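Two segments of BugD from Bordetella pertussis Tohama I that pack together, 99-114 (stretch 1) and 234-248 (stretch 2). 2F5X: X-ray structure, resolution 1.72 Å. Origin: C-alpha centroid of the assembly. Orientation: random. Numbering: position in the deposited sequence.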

ATOM      1  N   TYR A  99      11.364 -12.808   5.863  1.00 10.12           N
ATOM      2  CA  TYR A  99      12.765 -12.498   6.152  1.00 10.43           C
ATOM      3  C   TYR A  99      13.756 -13.183   5.227  1.00 10.36           C
ATOM      4  O   TYR A  99      14.918 -12.766   5.158  1.00 11.21           O
ATOM      5  CB  TYR A  99      13.103 -12.866   7.598  1.00 10.42           C
ATOM      6  CG  TYR A  99      12.099 -12.372   8.618  1.00 10.94           C
ATOM      7  CD1 TYR A  99      11.841 -11.002   8.785  1.00 12.28           C
ATOM      8  CD2 TYR A  99      11.401 -13.277   9.419  1.00 11.97           C
ATOM      9  CE1 TYR A  99      10.912 -10.559   9.739  1.00 12.10           C
ATOM     10  CE2 TYR A  99      10.484 -12.848  10.370  1.00 12.39           C
ATOM     11  CZ  TYR A  99      10.247 -11.491  10.529  1.00 12.75           C
ATOM     12  OH  TYR A  99       9.341 -11.076  11.477  1.00 13.83           O
ATOM     13  N   THR A 100      13.329 -14.240   4.536  1.00  9.95           N
ATOM     14  CA  THR A 100      14.283 -15.045   3.752  1.00 10.25           C
ATOM     15  C   THR A 100      13.938 -15.308   2.291  1.00 10.22           C
ATOM     16  O   THR A 100      14.814 -15.708   1.528  1.00 10.79           O
ATOM     17  CB  THR A 100      14.568 -16.411   4.421  1.00 10.50           C
ATOM     18  OG1 THR A 100      13.351 -17.171   4.494  1.00 10.88           O
ATOM     19  CG2 THR A 100      15.043 -16.246   5.859  1.00 10.77           C
ATOM     20  N   SER A 101      12.685 -15.110   1.889  1.00  9.83           N
ATOM     21  CA  SER A 101      12.305 -15.451   0.514  1.00  9.72           C
ATOM     22  C   SER A 101      12.941 -14.560  -0.553  1.00  9.60           C
ATOM     23  O   SER A 101      12.948 -14.922  -1.735  1.00  9.26           O
ATOM     24  CB  SER A 101      10.782 -15.440   0.357  1.00  9.56           C
ATOM     25  OG  SER A 101      10.239 -16.597   0.949  1.00 10.11           O
ATOM     26  N   PHE A 102      13.480 -13.420  -0.127  1.00  9.53           N
ATOM     27  CA  PHE A 102      13.957 -12.392  -1.051  1.00  9.70           C
ATOM     28  C   PHE A 102      15.323 -11.849  -0.684  1.00 10.07           C
ATOM     29  O   PHE A 102      15.763 -11.959   0.466  1.00 11.32           O
ATOM     30  CB  PHE A 102      12.982 -11.204  -1.054  1.00  9.66           C
ATOM     31  CG  PHE A 102      11.586 -11.570  -1.467  1.00  9.58           C
ATOM     32  CD1 PHE A 102      11.221 -11.572  -2.815  1.00  8.63           C
ATOM     33  CD2 PHE A 102      10.636 -11.917  -0.512  1.00  9.00           C
ATOM     34  CE1 PHE A 102       9.915 -11.927  -3.200  1.00  7.31           C
ATOM     35  CE2 PHE A 102       9.343 -12.256  -0.887  1.00  9.18           C
ATOM     36  CZ  PHE A 102       8.985 -12.266  -2.235  1.00  9.03           C
ATOM     37  N   GLU A 103      15.992 -11.271  -1.678  1.00  9.92           N
ATOM     38  CA  GLU A 103      17.077 -10.331  -1.432  1.00 10.48           C
ATOM     39  C   GLU A 103      16.453  -8.930  -1.484  1.00 10.57           C
ATOM     40  O   GLU A 103      15.992  -8.490  -2.546  1.00 10.12           O
ATOM     41  CB  GLU A 103      18.178 -10.452  -2.498  1.00 10.37           C
ATOM     42  CG  GLU A 103      18.710 -11.871  -2.746  1.00 12.09           C
ATOM     43  CD  GLU A 103      19.304 -12.542  -1.514  1.00 13.08           C
ATOM     44  OE1 GLU A 103      19.641 -11.826  -0.548  1.00 14.16           O
ATOM     45  OE2 GLU A 103      19.438 -13.793  -1.512  1.00 13.06           O
ATOM     46  N   PRO A 104      16.417  -8.226  -0.353  1.00 10.99           N
ATOM     47  CA  PRO A 104      15.845  -6.870  -0.341  1.00 10.81           C
ATOM     48  C   PRO A 104      16.718  -5.908  -1.150  1.00 10.81           C
ATOM     49  O   PRO A 104      17.954  -6.037  -1.126  1.00 10.99           O
ATOM     50  CB  PRO A 104      15.831  -6.488   1.150  1.00 11.07           C
ATOM     51  CG  PRO A 104      16.826  -7.392   1.803  1.00 12.44           C
ATOM     52  CD  PRO A 104      16.907  -8.650   0.974  1.00 11.50           C
ATOM     53  N   ILE A 105      16.075  -5.005  -1.893  1.00 10.37           N
ATOM     54  CA  ILE A 105      16.793  -3.973  -2.645  1.00 10.23           C
ATOM     55  C   ILE A 105      16.772  -2.649  -1.886  1.00 10.53           C
ATOM     56  O   ILE A 105      17.817  -2.047  -1.653  1.00 11.03           O
ATOM     57  CB  ILE A 105      16.219  -3.806  -4.085  1.00 10.11           C
ATOM     58  CG1 ILE A 105      16.181  -5.139  -4.845  1.00 10.19           C
ATOM     59  CG2 ILE A 105      17.013  -2.741  -4.876  1.00 10.31           C
ATOM     60  CD1 ILE A 105      17.506  -5.935  -4.850  1.00 10.36           C
ATOM     61  N   GLY A 106      15.583  -2.179  -1.518  1.00 10.25           N
ATOM     62  CA  GLY A 106      15.488  -0.964  -0.732  1.00 10.22           C
ATOM     63  C   GLY A 106      14.075  -0.468  -0.535  1.00 10.22           C
ATOM     64  O   GLY A 106      13.128  -0.967  -1.162  1.00 11.00           O
ATOM     65  N   LEU A 107      13.935   0.512   0.352  1.00  9.97           N
ATOM     66  CA  LEU A 107      12.671   1.221   0.522  1.00  9.50           C
ATOM     67  C   LEU A 107      12.456   2.197  -0.640  1.00  9.82           C
ATOM     68  O   LEU A 107      13.396   2.540  -1.362  1.00  9.71           O
ATOM     69  CB  LEU A 107      12.618   1.932   1.879  1.00  9.38           C
ATOM     70  CG  LEU A 107      12.406   0.940   3.044  1.00  9.01           C
ATOM     71  CD1 LEU A 107      12.888   1.507   4.374  1.00 11.10           C
ATOM     72  CD2 LEU A 107      10.923   0.512   3.137  1.00 10.04           C
ATOM     73  N   VAL A 108      11.204   2.618  -0.819  1.00  9.47           N
ATOM     74  CA  VAL A 108      10.793   3.357  -2.012  1.00  9.57           C
ATOM     75  C   VAL A 108      10.037   4.634  -1.617  1.00  9.39           C
ATOM     76  O   VAL A 108      10.559   5.748  -1.762  1.00  9.36           O
ATOM     77  CB  VAL A 108       9.934   2.446  -2.942  1.00  9.78           C
ATOM     78  CG1 VAL A 108       9.456   3.191  -4.181  1.00 10.82           C
ATOM     79  CG2 VAL A 108      10.725   1.184  -3.345  1.00  9.53           C
ATOM     80  N   VAL A 109       8.817   4.468  -1.107  1.00  9.24           N
ATOM     81  CA  VAL A 109       7.983   5.594  -0.688  1.00  9.15           C
ATOM     82  C   VAL A 109       7.221   5.225   0.584  1.00  9.70           C
ATOM     83  O   VAL A 109       7.099   4.048   0.921  1.00  9.97           O
ATOM     84  CB  VAL A 109       6.937   6.016  -1.786  1.00  8.95           C
ATOM     85  CG1 VAL A 109       7.609   6.628  -3.008  1.00  9.22           C
ATOM     86  CG2 VAL A 109       6.028   4.833  -2.190  1.00  9.53           C
ATOM     87  N   ASP A 110       6.694   6.238   1.268  1.00  9.24           N
ATOM     88  CA  ASP A 110       5.793   6.044   2.401  1.00 10.03           C
ATOM     89  C   ASP A 110       4.520   6.855   2.106  1.00  9.61           C
ATOM     90  O   ASP A 110       4.582   8.075   1.933  1.00  9.76           O
ATOM     91  CB  ASP A 110       6.494   6.509   3.686  1.00 10.44           C
ATOM     92  CG  ASP A 110       5.696   6.226   4.942  1.00 12.66           C
ATOM     93  OD1 ASP A 110       4.643   5.557   4.888  1.00 12.60           O
ATOM     94  OD2 ASP A 110       6.071   6.660   6.053  1.00 17.36           O
ATOM     95  N   VAL A 111       3.380   6.167   2.024  1.00  9.04           N
ATOM     96  CA  VAL A 111       2.126   6.770   1.545  1.00  8.83           C
ATOM     97  C   VAL A 111       1.079   6.794   2.648  1.00  9.03           C
ATOM     98  O   VAL A 111       0.778   5.754   3.230  1.00  9.43           O
ATOM     99  CB  VAL A 111       1.576   5.998   0.312  1.00  8.58           C
ATOM    100  CG1 VAL A 111       0.379   6.724  -0.339  1.00  8.30           C
ATOM    101  CG2 VAL A 111       2.695   5.788  -0.723  1.00  8.62           C
ATOM    102  N   PRO A 112       0.491   7.961   2.915  1.00  8.93           N
ATOM    103  CA  PRO A 112      -0.569   8.052   3.924  1.00  9.15           C
ATOM    104  C   PRO A 112      -1.904   7.595   3.355  1.00  9.16           C
ATOM    105  O   PRO A 112      -2.049   7.444   2.135  1.00  8.90           O
ATOM    106  CB  PRO A 112      -0.595   9.547   4.269  1.00 10.07           C
ATOM    107  CG  PRO A 112      -0.164  10.234   2.984  1.00 10.14           C
ATOM    108  CD  PRO A 112       0.787   9.272   2.301  1.00  9.12           C
HETATM  109  N   MSE A 113      -2.865   7.357   4.236  1.00  8.81           N
HETATM  110  CA  MSE A 113      -4.190   6.933   3.799  1.00  9.08           C
HETATM  111  C   MSE A 113      -5.292   7.940   4.153  1.00  8.72           C
HETATM  112  O   MSE A 113      -5.130   8.773   5.061  1.00  8.86           O
HETATM  113  CB  MSE A 113      -4.488   5.530   4.326  1.00  8.30           C
HETATM  114  CG  MSE A 113      -3.411   4.518   3.898  1.00 10.39           C
HETATM  115 SE   MSE A 113      -3.801   2.769   4.552  1.00 13.62          SE
HETATM  116  CE  MSE A 113      -5.214   2.335   3.227  1.00 10.57           C
ATOM    117  N   THR A 114      -6.390   7.866   3.403  1.00  8.67           N
ATOM    118  CA  THR A 114      -7.573   8.686   3.618  1.00  8.87           C
ATOM    119  C   THR A 114      -8.788   7.800   3.820  1.00  9.09           C
ATOM    120  O   THR A 114      -8.981   6.833   3.073  1.00  8.92           O
ATOM    121  CB  THR A 114      -7.859   9.576   2.381  1.00  8.56           C
ATOM    122  OG1 THR A 114      -7.873   8.756   1.196  1.00  9.03           O
ATOM    123  CG2 THR A 114      -6.721  10.579   2.160  1.00  8.58           C
TER
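Stretch 2, residues 234-248: EVGIWHGMWAPKGTP

Stretch 2 runs as an extended strand that ends at Pro244, antiparallel to strand 102-114, with the N-to-C directions at 158° and the axes approaching to 4.2 Å. Its backbone pairs Val111 with Ile237, Gly106 with Met241 and Glu103 with Ala243, and two beta bulges in stretch 1 each shift the register by one residue.

The backbone polar groups are spent mostly on each other. Ile237 N donates to Val111 O (2.8 Å) and Val111 N to Ile237 O (3.0 Å). At the first bulge reached along stretch 2, His239 N donates to Val109 O (2.8 Å), while His239 O receives a weak bond from Val108 N (2.9 Å). Met241 N donates to Gly106 O (2.9 Å); Met241 O serves the second bulge twice, taking Ile105 N at 2.8 Å and, weakly, Gly106 N at 3.3 Å. Ala243 N to Glu103 O (2.9 Å) and Glu103 N to Ala243 O (2.8 Å) continue the ladder, and Lys245 N carries it on to Ser101 O (2.9 Å).

Beyond the strand, a type II turn from Pro244 to Thr247 exposes Gly246 N, which Glu103 OE2 accepts at 2.8 Å; Pro244 O is taken within the turn by Thr247 N (3.2 Å) and Thr247 OG1 (2.7 Å). A water joins Thr100 O (2.8 Å) to Lys245 NZ (3.0 Å). The imidazole is satisfied at both nitrogens: His239 ND1 donates to Ile237 O (3.1 Å), and NE2 bonds elsewhere in the structure.

Apolar side chains pack along the pair. Trp242 CD1 meets Phe102 CB at 3.5 Å, Trp238 CE3 meets Leu107 CD2 at 3.7 Å, and Ile237 CG1 lies 3.6 Å from Met113 SE. Glycine leaves needed room: a CB on Gly236 would clash with Asp110 OD1, and one on Gly240 with Trp242 CH2.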

ATOM      1  N   GLU A 234      -2.341   5.562  13.432  1.00 14.92           N
ATOM      2  CA  GLU A 234      -1.365   6.034  12.461  1.00 15.22           C
ATOM      3  C   GLU A 234      -1.037   4.895  11.519  1.00 14.35           C
ATOM      4  O   GLU A 234      -0.724   3.780  11.967  1.00 14.00           O
ATOM      5  CB  GLU A 234      -0.098   6.525  13.176  1.00 16.30           C
ATOM      6  CG  GLU A 234      -0.249   7.888  13.844  1.00 21.06           C
ATOM      7  CD  GLU A 234       0.443   7.976  15.199  1.00 27.36           C
ATOM      8  OE1 GLU A 234       1.424   7.231  15.429  1.00 30.68           O
ATOM      9  OE2 GLU A 234       0.013   8.806  16.036  1.00 30.08           O
ATOM     10  N   VAL A 235      -1.161   5.159  10.217  1.00 13.49           N
ATOM     11  CA  VAL A 235      -0.824   4.180   9.189  1.00 13.15           C
ATOM     12  C   VAL A 235      -0.080   4.864   8.067  1.00 12.51           C
ATOM     13  O   VAL A 235      -0.630   5.746   7.394  1.00 12.68           O
ATOM     14  CB  VAL A 235      -2.071   3.513   8.538  1.00 12.88           C
ATOM     15  CG1 VAL A 235      -1.638   2.349   7.631  1.00 14.35           C
ATOM     16  CG2 VAL A 235      -3.061   3.040   9.575  1.00 15.03           C
ATOM     17  N   GLY A 236       1.169   4.454   7.871  1.00 11.24           N
ATOM     18  CA  GLY A 236       1.951   4.880   6.724  1.00 10.57           C
ATOM     19  C   GLY A 236       2.323   3.668   5.897  1.00 10.09           C
ATOM     20  O   GLY A 236       2.987   2.733   6.387  1.00 10.88           O
ATOM     21  N   ILE A 237       1.894   3.665   4.638  1.00  9.04           N
ATOM     22  CA  ILE A 237       2.111   2.496   3.794  1.00  8.40           C
ATOM     23  C   ILE A 237       3.452   2.634   3.080  1.00  8.10           C
ATOM     24  O   ILE A 237       3.542   3.207   1.985  1.00  8.19           O
ATOM     25  CB  ILE A 237       0.918   2.314   2.833  1.00  8.11           C
ATOM     26  CG1 ILE A 237      -0.383   2.117   3.640  1.00  7.88           C
ATOM     27  CG2 ILE A 237       1.133   1.123   1.875  1.00  9.08           C
ATOM     28  CD1 ILE A 237      -0.395   0.927   4.620  1.00  7.45           C
ATOM     29  N   TRP A 238       4.502   2.143   3.734  1.00  8.21           N
ATOM     30  CA  TRP A 238       5.811   2.111   3.104  1.00  7.84           C
ATOM     31  C   TRP A 238       5.784   1.067   1.995  1.00  8.33           C
ATOM     32  O   TRP A 238       4.993   0.116   2.033  1.00  8.49           O
ATOM     33  CB  TRP A 238       6.926   1.805   4.121  1.00  7.69           C
ATOM     34  CG  TRP A 238       6.694   0.543   4.920  1.00  8.09           C
ATOM     35  CD1 TRP A 238       6.087   0.443   6.144  1.00  7.90           C
ATOM     36  CD2 TRP A 238       7.089  -0.786   4.559  1.00  8.38           C
ATOM     37  NE1 TRP A 238       6.066  -0.871   6.558  1.00  8.72           N
ATOM     38  CE2 TRP A 238       6.685  -1.646   5.610  1.00  9.99           C
ATOM     39  CE3 TRP A 238       7.755  -1.343   3.448  1.00  8.93           C
ATOM     40  CZ2 TRP A 238       6.917  -3.030   5.583  1.00  9.84           C
ATOM     41  CZ3 TRP A 238       7.992  -2.725   3.423  1.00  9.68           C
ATOM     42  CH2 TRP A 238       7.564  -3.550   4.482  1.00 10.75           C
ATOM     43  N   HIS A 239       6.628   1.284   0.996  1.00  8.48           N
ATOM     44  CA  HIS A 239       6.781   0.384  -0.142  1.00  8.67           C
ATOM     45  C   HIS A 239       8.254  -0.023  -0.226  1.00  9.21           C
ATOM     46  O   HIS A 239       9.151   0.794   0.045  1.00  8.96           O
ATOM     47  CB  HIS A 239       6.416   1.095  -1.452  1.00  8.58           C
ATOM     48  CG  HIS A 239       4.938   1.246  -1.694  1.00  8.40           C
ATOM     49  ND1 HIS A 239       4.090   1.900  -0.824  1.00  9.21           N
ATOM     50  CD2 HIS A 239       4.171   0.856  -2.741  1.00  9.09           C
ATOM     51  CE1 HIS A 239       2.863   1.888  -1.315  1.00  9.98           C
ATOM     52  NE2 HIS A 239       2.885   1.262  -2.479  1.00  9.66           N
ATOM     53  N   GLY A 240       8.491  -1.277  -0.613  1.00  8.95           N
ATOM     54  CA  GLY A 240       9.838  -1.795  -0.803  1.00  9.09           C
ATOM     55  C   GLY A 240       9.996  -2.460  -2.158  1.00  9.45           C
ATOM     56  O   GLY A 240       9.013  -2.747  -2.845  1.00  9.45           O
HETATM   57  N   MSE A 241      11.244  -2.703  -2.541  1.00  9.53           N
HETATM   58  CA  MSE A 241      11.553  -3.426  -3.758  1.00 10.16           C
HETATM   59  C   MSE A 241      12.435  -4.609  -3.377  1.00  9.98           C
HETATM   60  O   MSE A 241      13.376  -4.444  -2.611  1.00  9.70           O
HETATM   61  CB  MSE A 241      12.271  -2.513  -4.759  1.00 10.65           C
HETATM   62  CG  MSE A 241      12.695  -3.222  -6.029  1.00 13.55           C
HETATM   63 SE   MSE A 241      13.535  -1.980  -7.237  1.00 22.78          SE
HETATM   64  CE  MSE A 241      12.048  -0.999  -7.680  1.00 19.81           C
ATOM     65  N   TRP A 242      12.101  -5.791  -3.894  1.00  9.42           N
ATOM     66  CA  TRP A 242      12.824  -7.024  -3.583  1.00  9.61           C
ATOM     67  C   TRP A 242      13.132  -7.817  -4.852  1.00  9.73           C
ATOM     68  O   TRP A 242      12.399  -7.730  -5.844  1.00  9.99           O
ATOM     69  CB  TRP A 242      11.949  -7.934  -2.720  1.00  9.02           C
ATOM     70  CG  TRP A 242      11.629  -7.516  -1.299  1.00  9.25           C
ATOM     71  CD1 TRP A 242      12.264  -7.938  -0.156  1.00  9.30           C
ATOM     72  CD2 TRP A 242      10.527  -6.712  -0.862  1.00  8.82           C
ATOM     73  NE1 TRP A 242      11.645  -7.421   0.956  1.00  9.65           N
ATOM     74  CE2 TRP A 242      10.571  -6.668   0.557  1.00  9.42           C
ATOM     75  CE3 TRP A 242       9.506  -6.009  -1.523  1.00  9.33           C
ATOM     76  CZ2 TRP A 242       9.643  -5.947   1.321  1.00  8.99           C
ATOM     77  CZ3 TRP A 242       8.573  -5.301  -0.758  1.00  8.97           C
ATOM     78  CH2 TRP A 242       8.659  -5.266   0.648  1.00  9.80           C
ATOM     79  N   ALA A 243      14.187  -8.629  -4.794  1.00  9.81           N
ATOM     80  CA  ALA A 243      14.475  -9.645  -5.809  1.00  9.61           C
ATOM     81  C   ALA A 243      14.347 -11.025  -5.147  1.00  9.40           C
ATOM     82  O   ALA A 243      14.404 -11.112  -3.921  1.00  9.42           O
ATOM     83  CB  ALA A 243      15.896  -9.448  -6.372  1.00  9.31           C
ATOM     84  N   PRO A 244      14.195 -12.111  -5.909  1.00  9.63           N
ATOM     85  CA  PRO A 244      14.112 -13.441  -5.284  1.00  9.79           C
ATOM     86  C   PRO A 244      15.400 -13.817  -4.561  1.00  9.87           C
ATOM     87  O   PRO A 244      16.478 -13.377  -4.975  1.00 10.51           O
ATOM     88  CB  PRO A 244      13.903 -14.385  -6.476  1.00 10.01           C
ATOM     89  CG  PRO A 244      13.360 -13.499  -7.566  1.00  9.82           C
ATOM     90  CD  PRO A 244      14.062 -12.182  -7.377  1.00 10.08           C
ATOM     91  N   LYS A 245      15.287 -14.615  -3.501  1.00  9.58           N
ATOM     92  CA  LYS A 245      16.468 -15.169  -2.830  1.00  9.70           C
ATOM     93  C   LYS A 245      17.434 -15.778  -3.836  1.00 10.11           C
ATOM     94  O   LYS A 245      17.022 -16.505  -4.741  1.00 10.70           O
ATOM     95  CB  LYS A 245      16.068 -16.244  -1.810  1.00  9.18           C
ATOM     96  CG  LYS A 245      17.266 -16.846  -1.067  1.00  9.68           C
ATOM     97  CD  LYS A 245      16.818 -17.944  -0.113  1.00  9.72           C
ATOM     98  CE  LYS A 245      18.011 -18.772   0.364  1.00 10.00           C
ATOM     99  NZ  LYS A 245      19.038 -17.973   1.105  1.00 10.03           N
ATOM    100  N   GLY A 246      18.718 -15.473  -3.666  1.00 10.28           N
ATOM    101  CA  GLY A 246      19.761 -16.058  -4.491  1.00 10.77           C
ATOM    102  C   GLY A 246      20.098 -15.235  -5.717  1.00 11.17           C
ATOM    103  O   GLY A 246      20.970 -15.619  -6.488  1.00 12.01           O
ATOM    104  N   THR A 247      19.412 -14.112  -5.913  1.00 11.15           N
ATOM    105  CA  THR A 247      19.778 -13.180  -6.989  1.00 11.47           C
ATOM    106  C   THR A 247      21.231 -12.738  -6.765  1.00 11.83           C
ATOM    107  O   THR A 247      21.589 -12.357  -5.651  1.00 12.29           O
ATOM    108  CB  THR A 247      18.811 -11.973  -6.998  1.00 11.38           C
ATOM    109  OG1 THR A 247      17.476 -12.419  -7.311  1.00 11.21           O
ATOM    110  CG2 THR A 247      19.146 -11.009  -8.139  1.00 12.36           C
ATOM    111  N   PRO A 248      22.086 -12.837  -7.789  1.00 12.60           N
ATOM    112  CA  PRO A 248      23.523 -12.576  -7.609  1.00 12.99           C
ATOM    113  C   PRO A 248      23.817 -11.196  -7.030  1.00 13.22           C
ATOM    114  O   PRO A 248      23.123 -10.227  -7.356  1.00 13.31           O
ATOM    115  CB  PRO A 248      24.081 -12.686  -9.031  1.00 13.02           C
ATOM    116  CG  PRO A 248      23.132 -13.568  -9.737  1.00 13.25           C
ATOM    117  CD  PRO A 248      21.771 -13.232  -9.176  1.00 12.77           C
TER
HETATM  118  O   HOH W   1      17.550 -15.596   2.114  1.00 20.65           O